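Uncharacterized protein lp_2219 (Lactobacillus plantarum, PDB 3HFQ) is of unknown function but folds as a seven-bladed beta-propeller of the lactonase family, which suggests, without proving, an enzymatic role like that of 6-phosphogluconolactonase. Local coordinates at residues A89-D94 with Q98-A103; D147-P150 with L154-I157; Y167-S170 with Q174-E177; A185-R190 with Q210-K215; Q199-A204 with G221-L226. The protein carries 1 engineered substitution. All coordinates share one frame; numbering follows the deposited sequence.

Interaction 1 of 5, residues A89-D94 with Q98-A103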
# COMPACT_ATOMS: atom_id res chain seq x y z
N ALA A 89 -1.15 -6.77 7.35
CA ALA A 89 -0.29 -6.39 6.23
C ALA A 89 -0.61 -5.03 5.62
O ALA A 89 0.17 -4.51 4.81
CB ALA A 89 -0.36 -7.47 5.15
N TYR A 90 -1.75 -4.46 5.98
CA TYR A 90 -2.17 -3.17 5.46
C TYR A 90 -2.97 -2.45 6.53
O TYR A 90 -3.61 -3.09 7.37
CB TYR A 90 -3.06 -3.37 4.22
CG TYR A 90 -3.39 -2.11 3.44
CD1 TYR A 90 -2.50 -1.59 2.50
CD2 TYR A 90 -4.60 -1.44 3.64
CE1 TYR A 90 -2.81 -0.44 1.77
CE2 TYR A 90 -4.92 -0.29 2.91
CZ TYR A 90 -4.02 0.20 1.98
OH TYR A 90 -4.32 1.33 1.25
N VAL A 91 -2.94 -1.12 6.51
CA VAL A 91 -3.69 -0.31 7.47
C VAL A 91 -4.06 1.01 6.81
O VAL A 91 -3.26 1.58 6.07
CB VAL A 91 -2.86 -0.06 8.77
CG1 VAL A 91 -1.57 0.68 8.45
CG2 VAL A 91 -3.70 0.70 9.79
N ALA A 92 -5.28 1.48 7.05
CA ALA A 92 -5.75 2.74 6.47
C ALA A 92 -6.66 3.49 7.44
O ALA A 92 -7.25 2.90 8.35
CB ALA A 92 -6.50 2.47 5.17
N VAL A 93 -6.80 4.80 7.23
CA VAL A 93 -7.64 5.63 8.09
C VAL A 93 -8.86 6.19 7.36
O VAL A 93 -8.77 6.63 6.21
CB VAL A 93 -6.83 6.84 8.67
CG1 VAL A 93 -7.77 7.79 9.42
CG2 VAL A 93 -5.74 6.34 9.61
N ASP A 94 -10.01 6.15 8.04
CA ASP A 94 -11.27 6.69 7.51
C ASP A 94 -11.49 7.96 8.32
O ASP A 94 -11.94 7.89 9.47
CB ASP A 94 -12.41 5.70 7.77
CG ASP A 94 -13.71 6.11 7.09
OD1 ASP A 94 -13.96 7.33 6.98
OD2 ASP A 94 -14.48 5.22 6.68
N GLN A 98 -13.96 8.16 11.42
CA GLN A 98 -13.02 8.01 12.53
C GLN A 98 -12.81 6.53 12.85
O GLN A 98 -12.99 6.08 13.99
CB GLN A 98 -13.51 8.78 13.76
CG GLN A 98 -13.30 10.29 13.62
CD GLN A 98 -11.83 10.67 13.56
OE1 GLN A 98 -11.10 10.50 14.54
NE2 GLN A 98 -11.39 11.18 12.42
N LEU A 99 -12.43 5.78 11.82
CA LEU A 99 -12.18 4.34 11.93
C LEU A 99 -10.83 4.02 11.30
O LEU A 99 -10.32 4.78 10.47
CB LEU A 99 -13.26 3.55 11.19
CG LEU A 99 -14.74 3.66 11.57
CD1 LEU A 99 -15.58 2.88 10.56
CD2 LEU A 99 -14.96 3.13 12.98
N VAL A 100 -10.25 2.89 11.69
CA VAL A 100 -8.99 2.42 11.12
C VAL A 100 -9.25 1.02 10.59
O VAL A 100 -9.85 0.19 11.28
CB VAL A 100 -7.85 2.38 12.19
CG1 VAL A 100 -6.68 1.54 11.68
CG2 VAL A 100 -7.37 3.80 12.49
N TYR A 101 -8.83 0.76 9.36
CA TYR A 101 -9.02 -0.55 8.75
C TYR A 101 -7.68 -1.26 8.60
O TYR A 101 -6.66 -0.62 8.37
CB TYR A 101 -9.63 -0.41 7.35
CG TYR A 101 -10.89 0.41 7.28
CD1 TYR A 101 -12.08 -0.04 7.86
CD2 TYR A 101 -10.91 1.62 6.59
CE1 TYR A 101 -13.25 0.72 7.78
CE2 TYR A 101 -12.07 2.38 6.50
CZ TYR A 101 -13.24 1.92 7.09
OH TYR A 101 -14.38 2.69 7.02
N SER A 102 -7.69 -2.59 8.73
CA SER A 102 -6.47 -3.36 8.57
C SER A 102 -6.78 -4.67 7.85
O SER A 102 -7.89 -5.20 7.95
CB SER A 102 -5.79 -3.63 9.92
OG SER A 102 -6.63 -4.35 10.80
N ALA A 103 -5.78 -5.18 7.13
CA ALA A 103 -5.91 -6.42 6.38
C ALA A 103 -4.90 -7.43 6.91
O ALA A 103 -3.74 -7.09 7.09
CB ALA A 103 -5.66 -6.17 4.91

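Interaction 2 of 5, residues D147-P150 with L154-I157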
# COMPACT_ATOMS: atom_id res chain seq x y z
N ASP A 147 -9.26 -0.48 1.91
CA ASP A 147 -9.31 0.97 1.82
C ASP A 147 -10.60 1.46 1.16
O ASP A 147 -11.30 0.69 0.51
CB ASP A 147 -8.08 1.51 1.07
CG ASP A 147 -7.50 2.75 1.73
OD1 ASP A 147 -8.29 3.58 2.24
OD2 ASP A 147 -6.26 2.91 1.73
N LEU A 148 -10.88 2.75 1.34
CA LEU A 148 -12.11 3.37 0.83
C LEU A 148 -12.27 3.56 -0.67
O LEU A 148 -11.31 3.84 -1.39
CB LEU A 148 -12.30 4.72 1.52
CG LEU A 148 -12.45 4.69 3.05
CD1 LEU A 148 -12.35 6.10 3.60
CD2 LEU A 148 -13.78 4.05 3.42
N THR A 149 -13.51 3.43 -1.13
CA THR A 149 -13.85 3.62 -2.54
C THR A 149 -14.29 5.08 -2.66
O THR A 149 -14.47 5.76 -1.65
CB THR A 149 -15.04 2.73 -2.98
OG1 THR A 149 -16.20 3.08 -2.22
CG2 THR A 149 -14.72 1.26 -2.77
N PRO A 150 -14.48 5.58 -3.89
CA PRO A 150 -14.89 6.97 -4.09
C PRO A 150 -16.16 7.35 -3.33
O PRO A 150 -16.29 8.49 -2.88
CB PRO A 150 -15.08 7.05 -5.61
CG PRO A 150 -14.04 6.09 -6.11
CD PRO A 150 -14.23 4.91 -5.18
N LEU A 154 -15.95 0.10 1.32
CA LEU A 154 -14.61 -0.42 1.56
C LEU A 154 -14.24 -1.53 0.60
O LEU A 154 -14.92 -2.55 0.52
CB LEU A 154 -14.47 -0.94 3.00
CG LEU A 154 -13.06 -1.33 3.44
CD1 LEU A 154 -12.28 -0.05 3.78
CD2 LEU A 154 -13.11 -2.25 4.67
N ALA A 155 -13.16 -1.33 -0.14
CA ALA A 155 -12.68 -2.33 -1.08
C ALA A 155 -11.72 -3.22 -0.31
O ALA A 155 -10.78 -2.73 0.32
CB ALA A 155 -11.96 -1.66 -2.25
N VAL A 156 -11.96 -4.53 -0.35
CA VAL A 156 -11.14 -5.51 0.36
C VAL A 156 -10.64 -6.54 -0.64
O VAL A 156 -11.44 -7.22 -1.29
CB VAL A 156 -11.97 -6.19 1.48
CG1 VAL A 156 -11.13 -7.24 2.20
CG2 VAL A 156 -12.46 -5.13 2.47
N ILE A 157 -9.32 -6.66 -0.77
CA ILE A 157 -8.73 -7.58 -1.74
C ILE A 157 -8.19 -8.88 -1.15
O ILE A 157 -7.39 -8.86 -0.22
CB ILE A 157 -7.58 -6.88 -2.50
CG1 ILE A 157 -8.11 -5.58 -3.12
CG2 ILE A 157 -7.01 -7.80 -3.57
CD1 ILE A 157 -7.02 -4.71 -3.73

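Interaction 3 of 5, residues Y167-S170 with Q174-E177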
# COMPACT_ATOMS: atom_id res chain seq x y z
N TYR A 167 -17.41 -3.66 0.55
CA TYR A 167 -18.26 -3.70 1.74
C TYR A 167 -18.80 -2.33 2.11
O TYR A 167 -18.13 -1.32 1.94
CB TYR A 167 -17.46 -4.18 2.95
CG TYR A 167 -17.09 -5.64 2.98
CD1 TYR A 167 -17.97 -6.58 3.52
CD2 TYR A 167 -15.85 -6.07 2.53
CE1 TYR A 167 -17.62 -7.93 3.59
CE2 TYR A 167 -15.49 -7.41 2.60
CZ TYR A 167 -16.37 -8.33 3.13
OH TYR A 167 -16.01 -9.66 3.20
N ASN A 168 -20.02 -2.31 2.64
CA ASN A 168 -20.60 -1.07 3.12
C ASN A 168 -20.14 -1.00 4.56
O ASN A 168 -19.97 -2.03 5.21
CB ASN A 168 -22.12 -1.11 3.04
CG ASN A 168 -22.62 -1.10 1.61
OD1 ASN A 168 -22.17 -0.29 0.80
ND2 ASN A 168 -23.56 -1.99 1.30
N VAL A 169 -19.90 0.21 5.07
CA VAL A 169 -19.42 0.37 6.44
C VAL A 169 -20.43 1.13 7.28
O VAL A 169 -20.97 2.15 6.84
CB VAL A 169 -18.09 1.16 6.46
CG1 VAL A 169 -17.48 1.11 7.85
CG2 VAL A 169 -17.14 0.61 5.42
N SER A 170 -20.69 0.64 8.49
CA SER A 170 -21.63 1.29 9.39
C SER A 170 -20.86 2.27 10.27
O SER A 170 -19.64 2.18 10.38
CB SER A 170 -22.34 0.27 10.27
OG SER A 170 -21.45 -0.29 11.23
N GLN A 174 -18.76 -1.72 11.45
CA GLN A 174 -18.93 -3.09 10.96
C GLN A 174 -19.04 -3.07 9.45
O GLN A 174 -19.45 -2.08 8.86
CB GLN A 174 -20.18 -3.75 11.53
CG GLN A 174 -20.19 -3.95 13.03
CD GLN A 174 -20.93 -2.85 13.75
OE1 GLN A 174 -21.87 -2.27 13.21
NE2 GLN A 174 -20.53 -2.58 14.99
N LEU A 175 -18.68 -4.19 8.82
CA LEU A 175 -18.75 -4.30 7.37
C LEU A 175 -19.89 -5.22 6.97
O LEU A 175 -20.26 -6.13 7.71
CB LEU A 175 -17.43 -4.87 6.83
CG LEU A 175 -16.13 -4.20 7.26
CD1 LEU A 175 -14.96 -4.90 6.59
CD2 LEU A 175 -16.14 -2.72 6.90
N SER A 176 -20.45 -4.98 5.78
CA SER A 176 -21.53 -5.80 5.24
C SER A 176 -21.31 -5.82 3.73
O SER A 176 -21.20 -4.77 3.11
CB SER A 176 -22.89 -5.20 5.59
OG SER A 176 -23.91 -6.17 5.41
N GLU A 177 -21.24 -7.02 3.15
CA GLU A 177 -20.96 -7.16 1.72
C GLU A 177 -21.92 -6.48 0.75
O GLU A 177 -23.14 -6.47 0.95
CB GLU A 177 -20.84 -8.65 1.34
CG GLU A 177 -22.16 -9.38 1.18
CD GLU A 177 -22.71 -9.92 2.49
OE1 GLU A 177 -22.25 -9.49 3.57
OE2 GLU A 177 -23.61 -10.79 2.43

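Interaction 4 of 5, residues A185-R190 with Q210-K215. With PO4 (phosphate ion), chain C.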
# COMPACT_ATOMS: atom_id res chain seq x y z
N ALA A 185 -8.34 -17.21 -12.30
CA ALA A 185 -7.55 -18.00 -11.35
C ALA A 185 -6.05 -17.76 -11.47
O ALA A 185 -5.47 -17.86 -12.55
CB ALA A 185 -7.86 -19.48 -11.54
N GLY A 186 -5.42 -17.44 -10.34
CA GLY A 186 -3.98 -17.20 -10.33
C GLY A 186 -3.56 -15.76 -10.51
O GLY A 186 -2.37 -15.45 -10.52
N PHE A 187 -4.53 -14.86 -10.66
CA PHE A 187 -4.24 -13.45 -10.84
C PHE A 187 -3.50 -12.91 -9.61
O PHE A 187 -2.54 -12.16 -9.74
CB PHE A 187 -5.54 -12.66 -11.06
CG PHE A 187 -5.33 -11.19 -11.33
CD1 PHE A 187 -5.41 -10.26 -10.30
CD2 PHE A 187 -5.04 -10.74 -12.62
CE1 PHE A 187 -5.21 -8.89 -10.55
CE2 PHE A 187 -4.84 -9.39 -12.88
CZ PHE A 187 -4.93 -8.46 -11.84
N GLY A 188 -3.95 -13.33 -8.43
CA GLY A 188 -3.33 -12.90 -7.19
C GLY A 188 -3.41 -11.40 -6.95
O GLY A 188 -2.38 -10.74 -6.80
N PRO A 189 -4.63 -10.83 -6.88
CA PRO A 189 -4.82 -9.39 -6.65
C PRO A 189 -4.24 -8.95 -5.31
O PRO A 189 -4.37 -9.66 -4.32
CB PRO A 189 -6.34 -9.24 -6.71
CG PRO A 189 -6.81 -10.54 -6.11
CD PRO A 189 -5.91 -11.55 -6.80
N ARG A 190 -3.61 -7.78 -5.28
CA ARG A 190 -2.97 -7.31 -4.06
C ARG A 190 -3.44 -5.94 -3.59
O ARG A 190 -4.03 -5.82 -2.51
CB ARG A 190 -1.45 -7.30 -4.27
CG ARG A 190 -0.61 -7.09 -3.01
CD ARG A 190 0.88 -7.09 -3.38
NE ARG A 190 1.76 -7.03 -2.22
CZ ARG A 190 2.10 -5.91 -1.59
NH1 ARG A 190 1.64 -4.73 -2.00
NH2 ARG A 190 2.92 -5.97 -0.54
N GLN A 210 0.55 -8.50 -13.40
CA GLN A 210 -0.38 -7.83 -14.31
C GLN A 210 -1.15 -6.72 -13.61
O GLN A 210 -1.16 -6.64 -12.38
CB GLN A 210 -1.40 -8.83 -14.85
CG GLN A 210 -0.85 -9.97 -15.67
CD GLN A 210 -1.93 -10.95 -16.09
OE1 GLN A 210 -2.62 -11.53 -15.25
NE2 GLN A 210 -2.08 -11.15 -17.39
N ILE A 211 -1.78 -5.87 -14.40
CA ILE A 211 -2.62 -4.82 -13.86
C ILE A 211 -3.95 -4.92 -14.59
O ILE A 211 -3.99 -5.01 -15.81
CB ILE A 211 -2.06 -3.39 -14.08
CG1 ILE A 211 -0.79 -3.18 -13.25
CG2 ILE A 211 -3.11 -2.35 -13.66
CD1 ILE A 211 -0.17 -1.80 -13.42
N ALA A 212 -5.04 -4.92 -13.83
CA ALA A 212 -6.36 -4.98 -14.43
C ALA A 212 -7.01 -3.61 -14.31
O ALA A 212 -6.99 -3.00 -13.24
CB ALA A 212 -7.21 -6.02 -13.70
N SER A 213 -7.54 -3.10 -15.42
CA SER A 213 -8.24 -1.82 -15.37
C SER A 213 -9.68 -2.19 -15.08
O SER A 213 -10.23 -3.11 -15.70
CB SER A 213 -8.15 -1.09 -16.72
OG SER A 213 -6.86 -0.52 -16.92
N LEU A 214 -10.30 -1.49 -14.13
CA LEU A 214 -11.69 -1.78 -13.76
C LEU A 214 -12.54 -0.52 -13.80
O LEU A 214 -12.06 0.57 -13.52
CB LEU A 214 -11.75 -2.33 -12.33
CG LEU A 214 -10.77 -3.43 -11.92
CD1 LEU A 214 -10.86 -3.63 -10.41
CD2 LEU A 214 -11.07 -4.72 -12.67
N LYS A 215 -13.81 -0.69 -14.16
CA LYS A 215 -14.75 0.42 -14.18
C LYS A 215 -15.55 0.25 -12.88
O LYS A 215 -16.02 -0.85 -12.59
CB LYS A 215 -15.70 0.33 -15.38
CG LYS A 215 -16.76 1.43 -15.43
CD LYS A 215 -16.16 2.78 -15.81
CE LYS A 215 -17.19 3.90 -15.69
NZ LYS A 215 -17.57 4.15 -14.27
P PO4 C . 3.14 -10.17 -0.15
O1 PO4 C . 4.42 -11.09 -0.17
O2 PO4 C . 3.42 -8.84 -0.93
O3 PO4 C . 1.92 -10.93 -0.81
O4 PO4 C . 2.77 -9.82 1.35

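Interaction 5 of 5, residues Q199-A204 with G221-L226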
# COMPACT_ATOMS: atom_id res chain seq x y z
N GLN A 199 -14.29 6.92 -11.30
CA GLN A 199 -14.92 6.04 -12.28
C GLN A 199 -14.12 4.77 -12.57
O GLN A 199 -14.70 3.75 -12.97
CB GLN A 199 -15.14 6.80 -13.59
CG GLN A 199 -16.09 7.98 -13.47
CD GLN A 199 -17.54 7.53 -13.35
OE1 GLN A 199 -18.09 6.93 -14.28
NE2 GLN A 199 -18.16 7.82 -12.21
N TYR A 200 -12.81 4.82 -12.37
CA TYR A 200 -11.94 3.68 -12.65
C TYR A 200 -11.03 3.30 -11.49
O TYR A 200 -10.71 4.12 -10.64
CB TYR A 200 -11.05 3.99 -13.86
CG TYR A 200 -11.83 4.31 -15.12
CD1 TYR A 200 -12.23 3.30 -15.99
CD2 TYR A 200 -12.21 5.62 -15.41
CE1 TYR A 200 -12.99 3.58 -17.12
CE2 TYR A 200 -12.97 5.92 -16.54
CZ TYR A 200 -13.36 4.89 -17.39
OH TYR A 200 -14.13 5.17 -18.50
N ALA A 201 -10.63 2.04 -11.47
CA ALA A 201 -9.72 1.53 -10.45
C ALA A 201 -8.70 0.67 -11.19
O ALA A 201 -9.03 0.03 -12.18
CB ALA A 201 -10.46 0.70 -9.41
N PHE A 202 -7.47 0.67 -10.70
CA PHE A 202 -6.41 -0.11 -11.31
C PHE A 202 -5.93 -1.09 -10.26
O PHE A 202 -5.49 -0.69 -9.18
CB PHE A 202 -5.30 0.83 -11.79
CG PHE A 202 -5.81 1.89 -12.73
CD1 PHE A 202 -6.04 1.59 -14.08
CD2 PHE A 202 -6.15 3.15 -12.26
CE1 PHE A 202 -6.61 2.54 -14.93
CE2 PHE A 202 -6.72 4.10 -13.10
CZ PHE A 202 -6.95 3.79 -14.44
N LEU A 203 -6.05 -2.37 -10.57
CA LEU A 203 -5.72 -3.44 -9.64
C LEU A 203 -4.42 -4.17 -9.97
O LEU A 203 -4.23 -4.67 -11.08
CB LEU A 203 -6.88 -4.45 -9.64
CG LEU A 203 -6.78 -5.75 -8.84
CD1 LEU A 203 -6.90 -5.47 -7.35
CD2 LEU A 203 -7.89 -6.68 -9.30
N ALA A 204 -3.52 -4.23 -9.00
CA ALA A 204 -2.25 -4.91 -9.21
C ALA A 204 -2.38 -6.39 -8.90
O ALA A 204 -2.89 -6.78 -7.85
CB ALA A 204 -1.17 -4.27 -8.35
N GLY A 221 -21.94 -0.13 -6.54
CA GLY A 221 -20.85 -0.45 -5.64
C GLY A 221 -20.12 -1.67 -6.17
O GLY A 221 -19.59 -2.47 -5.40
N ALA A 222 -20.10 -1.82 -7.50
CA ALA A 222 -19.45 -2.96 -8.13
C ALA A 222 -18.51 -2.58 -9.27
O ALA A 222 -18.51 -1.45 -9.75
CB ALA A 222 -20.51 -3.94 -8.64
N PHE A 223 -17.72 -3.57 -9.70
CA PHE A 223 -16.73 -3.39 -10.76
C PHE A 223 -17.03 -4.20 -12.01
O PHE A 223 -17.82 -5.16 -11.99
CB PHE A 223 -15.35 -3.86 -10.28
CG PHE A 223 -14.77 -3.06 -9.16
CD1 PHE A 223 -14.16 -1.84 -9.40
CD2 PHE A 223 -14.75 -3.57 -7.86
CE1 PHE A 223 -13.54 -1.13 -8.38
CE2 PHE A 223 -14.14 -2.87 -6.83
CZ PHE A 223 -13.53 -1.65 -7.09
N THR A 224 -16.37 -3.81 -13.09
CA THR A 224 -16.44 -4.49 -14.38
C THR A 224 -14.99 -4.46 -14.88
O THR A 224 -14.39 -3.39 -14.98
CB THR A 224 -17.33 -3.74 -15.40
OG1 THR A 224 -18.69 -3.77 -14.95
CG2 THR A 224 -17.25 -4.41 -16.77
N GLN A 225 -14.43 -5.63 -15.17
CA GLN A 225 -13.05 -5.68 -15.66
C GLN A 225 -13.00 -5.17 -17.09
O GLN A 225 -13.78 -5.61 -17.94
CB GLN A 225 -12.52 -7.12 -15.61
CG GLN A 225 -11.06 -7.24 -16.05
CD GLN A 225 -10.57 -8.66 -16.04
OE1 GLN A 225 -10.55 -9.32 -14.99
NE2 GLN A 225 -10.16 -9.16 -17.20
N LEU A 226 -12.09 -4.24 -17.37
CA LEU A 226 -11.96 -3.66 -18.70
C LEU A 226 -10.86 -4.25 -19.57
O LEU A 226 -11.07 -4.55 -20.75
CB LEU A 226 -11.74 -2.15 -18.59
CG LEU A 226 -12.96 -1.22 -18.54
CD1 LEU A 226 -14.20 -1.96 -18.05
CD2 LEU A 226 -12.63 -0.04 -17.65

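Interaction 1 of 5, residues A89-D94 with Q98-A103
Tyr101 lays its ring obliquely against Asp94, with CE2 3.6 Å from the aspartate CB, and its hydroxyl donates to the carboxylate: OH to OD2 is 2.6 Å. Its CG stands opposite the carbonyl carbon (chi1 -53°), which carries the ring to the acid. The bond uses the anti lone pair of Asp94 OD2 and meets the ring at its edge, the planes 51° apart. Tyrosine suits the site because its ring packs while its tip reaches a buried acid, whose charge is probably also balanced by a salt bridge to Arg97. On the opposite face, Val91 CG2 and Val100 CG1 meet at 3.6 Å, and Val93 touches the other branch of the same valine. In the backbone, Ala92 and Tyr101 form an antiparallel hydrogen-bonded pair, both N-to-O distances being 2.8 Å. Both ends carry bulges: Ala89 and Tyr90 face Ala103 in a classic bulge, and Gln98 with Leu99 faces Asp94 in a G1 bulge. Strand 90-94 is the first, edge strand of its four-stranded blade, with 99-104 between it and 109-115; Ala92, Asp94 and Tyr101 press on strand 143-148 of the next blade, and Val93 and Val100 on Tyr54 of the preceding one.

Interaction 2 of 5, residues D147-P150 with L154-I157
The flat peptide joining Asp147 to Leu148 has Leu154 over one face, its CD1 3.5 Å from Asp147 C and almost straight above it. At the rim of the same peptide, Asp147 O accepts Ala155 N at 2.8 Å, and Leu148 N turns back to the aspartate's own carboxylate, 2.9 Å from OD1 on its anti lone pair. That internal bond fixes the rotation of the carboxylate, whose other oxygen receives the hydroxyl of Tyr90 from the preceding blade. Aspartate therefore suits this strand end, since one acid answers both a backbone N-H and a neighbouring side chain. A second backbone bond, Asp147 N to Ala155 O at 3.1 Å, completes the pair. Leu154 reaches the peptide because its CG stands opposite the backbone N (chi1 -172°), which folds CD1 across the partner strand; CD1 also comes within 4.4 Å of Leu148 CD2 and packs on Tyr101 of the preceding blade. With an alanine here, that peptide face and the ring of Tyr101 would probably lose their shared apolar cover. Thr149 puts its methyl CG2 4.1 Å from Ala155 CB, while its OG1 is hydrogen-bonded to Asp151 and to Arg153 N in the turn. This is the antiparallel hairpin between the first two strands of a beta-propeller blade, the first of which is, as in propellers generally, the innermost.

Interaction 3 of 5, residues Y167-S170 with Q174-E177
Tyr167 and Leu175 cross at about a right angle inside the hairpin of strands 163-169 and 175-182, the two outer strands of a propeller blade. This is the tight side. Leu175 CD1 sits 4.2 Å above one face of the tyrosine ring, offset toward its rim, and Leu175 CB is 3.8 Å from CD1 of Tyr167. The ring also reaches along the partner backbone, its CD1 3.3 Å from Glu177 N. With CG turned away from its own carbonyl carbon (chi1 -72°), Tyr167 brings its ring alongside strand 175-182. Val169 lies beside Leu175, pointing the same way, with CG2 3.8 Å from Leu175 CD2. These apolar groups also pack on Leu154 and Val156 of strand 154-158, the next strand inward, and on Val127 and Tyr101 of the neighbouring blade; bulky apolar side chains suit this position, where one blade meets the next. The other side is looser and polar, formed by Asn168, whose amide goes to Arg153 and Gln178, and the exposed Ser176; Glu177 is exposed too and leads away, although its CB still touches the tyrosine ring. Backbone bonds between Asn168 and Ser176 run both ways, Asn168 N to Ser176 O being 2.8 Å. At the turn, Ser170 is small enough to work twice: its OG accepts Gln174 N at 3.1 Å and donates to Gln174 OE1 at 2.8 Å, approaching that carbonyl 56° out of its plane.

Interaction 4 of 5, residues A185-R190 with Q210-K215
Phe187 reaches from the loop that enters the first strand of a propeller blade to strand 210-217, the third strand of the same four-stranded sheet. The apolar contact is small: ring atom CZ lies 3.8 Å from Ala212 CB, and the methyl is short enough to admit the ring, which also touches Leu203 on the intervening strand. The ring arrives there because its CG lies opposite the backbone N (chi1 -177°). Pro189 CB meets it in plane at an edge. The polar neighbour is Gln210, whose OE1 is 3.7 Å from Phe187 CD2, with amide and ring planes 42° apart; that oxygen is taken by Ser208 OG, which is also hydrogen-bonded to Phe187 O. A serine in place of Phe187 lacks the ring, and would probably open a gap beside Ala212 and Leu203 and leave the Gln210 amide without its apolar neighbour. Two backbone N-H groups, of Gly186 and Gly188, are bound by the carboxylate of Asp162, one on each oxygen, and the positive phi angles of both suit glycine. The ionic part lies apart from the strand contact. Arg190 has a salt bridge with Glu206, and its extended chain presents the guanidinium edge to a phosphate ion, probably from the crystallisation liquor, also held by His144 and Arg259. A single oxygen, phosphate O2, accepts both Arg190 NE at 2.8 Å and Arg190 NH2 at 2.9 Å.

Interaction 5 of 5, residues Q199-A204 with G221-L226
Tyr200 meets Leu226 at about a right angle, the leucine methyl CD2 lying at the ring edge, in plane, 3.7 Å from CE1. The ring comes to that methyl because its CG is turned from the carbonyl carbon toward the backbone N side (chi1 -59°). Its flat surface serves another purpose: Lys215, on the strand running between the two segments, makes a cation-pi contact with it and also touches Leu226, so a tyrosine can serve a partly exposed site where apolar and charged groups mix. One residue on, Ala201 points to the other face of the sheet, and its CB is 3.7 Å from Phe223 CE1. The small methyl lets the phenylalanine ring come close to the strand; that ring approaches from strand 222-230 and also packs on Leu214, Tyr216 and, in the preceding blade, Val164 and Val166. The contacts thus bridge strands two and four of one blade over strand 210-217, one on each face, an arrangement that belongs to the twisted four-stranded antiparallel sheet of a beta-propeller blade.

How the interactions relate
The five contacts lie in three consecutive blades of the seven-bladed propeller. Interactions 1, 2 and 3 come in series along the chain, followed by 4 and 5, whose segments alternate. Interaction 1 lies in the sheet that begins with strand 90-94, interactions 2 and 3 in that beginning with 143-148, and interactions 4 and 5 in that beginning with 189-194. Interactions 1 and 2, about 10 Å apart between centres, lie in adjacent blades and touch across their boundary. Interaction 3 lies farther out, at 21 Å from the chain centre against 12 Å for interaction 2, in the same sheet, where strands 154-158 and 163-169 are neighbours. Ile157 of interaction 2 touches interactions 4 and 5, carrying the packing from blade to blade.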